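Local structure of GENE 22 product (Bacillus phage spp1, 2XC8) at residues 17-21 with 22-26. The protein is of uncertain function but shares its fold with a domain of the receptor-binding protein of lactococcal phage p2. Numbering follows the deposited sequence.
Sequences IKETE and TGIEV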
loop_
_atom_site.group_PDB
_atom_site.type_symbol
_atom_site.label_atom_id
_atom_site.label_comp_id
_atom_site.label_asym_id
_atom_site.label_seq_id
_atom_site.Cartn_x
_atom_site.Cartn_y
_atom_site.Cartn_z
ATOM N N ILE B 17 -4.304 -1.694 4.337
ATOM C CA ILE B 17 -4.423 -2.958 3.601
ATOM C C ILE B 17 -3.115 -3.261 2.872
ATOM O O ILE B 17 -2.657 -2.462 2.051
ATOM C CB ILE B 17 -5.605 -2.952 2.591
ATOM C CG1 ILE B 17 -6.897 -2.471 3.263
ATOM C CG2 ILE B 17 -5.796 -4.345 1.984
ATOM C CD1 ILE B 17 -7.977 -2.009 2.295
ATOM N N LYS B 18 -2.545 -4.404 3.174
ATOM C CA LYS B 18 -1.291 -4.826 2.565
ATOM C C LYS B 18 -1.105 -6.300 2.203
ATOM O O LYS B 18 -1.628 -7.181 2.830
ATOM C CB LYS B 18 -0.091 -4.337 3.388
ATOM C CG LYS B 18 0.126 -5.058 4.644
ATOM C CD LYS B 18 1.388 -4.661 5.235
ATOM C CE LYS B 18 1.170 -3.805 6.411
ATOM N NZ LYS B 18 1.882 -4.337 7.583
ATOM N N GLU B 19 -0.329 -6.531 1.160
ATOM C CA GLU B 19 0.032 -7.881 0.755
ATOM C C GLU B 19 1.204 -8.372 1.599
ATOM O O GLU B 19 2.221 -7.685 1.731
ATOM C CB GLU B 19 0.404 -7.914 -0.731
ATOM C CG GLU B 19 0.774 -9.300 -1.264
ATOM C CD GLU B 19 1.522 -9.260 -2.591
ATOM O OE1 GLU B 19 1.697 -8.161 -3.161
ATOM O OE2 GLU B 19 1.936 -10.339 -3.066
ATOM N N THR B 20 1.043 -9.560 2.175
ATOM C CA THR B 20 2.116 -10.235 2.901
ATOM C C THR B 20 2.593 -11.404 2.041
ATOM O O THR B 20 2.027 -11.654 0.974
ATOM C CB THR B 20 1.640 -10.736 4.284
ATOM O OG1 THR B 20 0.566 -11.670 4.114
ATOM C CG2 THR B 20 1.161 -9.574 5.150
ATOM N N GLU B 21 3.617 -12.116 2.437
ATOM C CA GLU B 21 4.093 -13.240 1.686
ATOM C C GLU B 21 3.088 -14.384 1.676
ATOM O O GLU B 21 3.026 -15.116 0.756
ATOM C CB GLU B 21 5.488 -13.653 2.179
ATOM C CG GLU B 21 6.633 -13.308 1.171
ATOM C CD GLU B 21 7.995 -12.816 1.751
ATOM O OE1 GLU B 21 8.528 -13.369 2.733
ATOM O OE2 GLU B 21 8.563 -11.893 1.164
ATOM N N THR B 22 2.251 -14.487 2.682
ATOM C CA THR B 22 1.250 -15.554 2.773
ATOM C C THR B 22 -0.130 -15.135 2.256
ATOM O O THR B 22 -0.877 -15.973 1.746
ATOM C CB THR B 22 1.114 -16.107 4.213
ATOM O OG1 THR B 22 0.855 -15.032 5.123
ATOM C CG2 THR B 22 2.385 -16.836 4.637
ATOM N N GLY B 23 -0.467 -13.852 2.384
ATOM C CA GLY B 23 -1.767 -13.365 1.919
ATOM C C GLY B 23 -2.023 -11.876 2.048
ATOM O O GLY B 23 -1.192 -11.054 1.652
ATOM N N ILE B 24 -3.190 -11.540 2.594
ATOM C CA ILE B 24 -3.636 -10.155 2.734
ATOM C C ILE B 24 -3.916 -9.827 4.200
ATOM O O ILE B 24 -4.542 -10.612 4.913
ATOM C CB ILE B 24 -4.905 -9.872 1.867
ATOM C CG1 ILE B 24 -4.612 -10.057 0.367
ATOM C CG2 ILE B 24 -5.496 -8.482 2.156
ATOM C CD1 ILE B 24 -3.597 -9.074 -0.236
ATOM N N GLU B 25 -3.434 -8.665 4.635
ATOM C CA GLU B 25 -3.688 -8.151 5.976
ATOM C C GLU B 25 -4.414 -6.817 5.920
ATOM O O GLU B 25 -3.935 -5.865 5.298
ATOM C CB GLU B 25 -2.378 -7.978 6.743
ATOM C CG GLU B 25 -2.108 -9.060 7.773
ATOM C CD GLU B 25 -0.739 -8.914 8.415
ATOM O OE1 GLU B 25 -0.341 -7.775 8.757
ATOM O OE2 GLU B 25 -0.057 -9.948 8.583
ATOM N N VAL B 26 -5.572 -6.757 6.565
ATOM C CA VAL B 26 -6.301 -5.506 6.729
ATOM C C VAL B 26 -6.301 -5.169 8.215
ATOM O O VAL B 26 -6.757 -5.964 9.040
ATOM C CB VAL B 26 -7.751 -5.598 6.191
ATOM C CG1 VAL B 26 -8.462 -4.259 6.324
ATOM C CG2 VAL B 26 -7.764 -6.060 4.738
HETATM O O HOH W 1 -0.121 -12.755 6.512
#
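K18 and E25 face each other as an antiparallel hydrogen-bonded pair, joined by two backbone bonds: K18 N gives to E25 O at 2.9 Å, and E25 N returns one to K18 O at 3.0 Å. Both are nearly straight, with N-H...O angles of 169° and 174°. At the turn, T20 N gives to G23 O at 2.7 Å, approaching from outside the carbonyl plane. The side chain of T20 adds a further bond: with chi1 at 60°, OG1 is flanked by N and C of its own backbone, from where it accepts the N-H of G23 at 3.0 Å along a more bent path.

Strands 17-19 and 23-26 thus form a beta hairpin, their axes 4.8 Å apart at closest, with E21 and T22 at its tip. On its other edge, strand 23-33 bonds to strand 37-47, I24 with F46 and V26 with V44.

A water links three side chains beside the turn. It bonds T20 OG1 and T22 OG1 at 2.7 and 2.8 Å respectively, and donates weakly to E25 OE2. The E25 chain passes roughly perpendicular to T20, and its carboxylate packs against the CG2 methyl of T20.

Apolar contacts gather on the face shared by I17, I24 and V26. I17 and V26 run alongside each other there, CG2 to CG2 at 3.8 Å, while CD1 of I24 reaches over to strand 17-19, against E19 CA. P98 and V99 of strand 93-103 and I113 and L115 of strand 109-117 pack against I17.

Among the charged groups, E19 OE2 forms a salt bridge with R109, which also bonds the carbonyls of T20 and E21. E21 OE2 is instead hydrogen-bonded to Y12 OH of the second subunit.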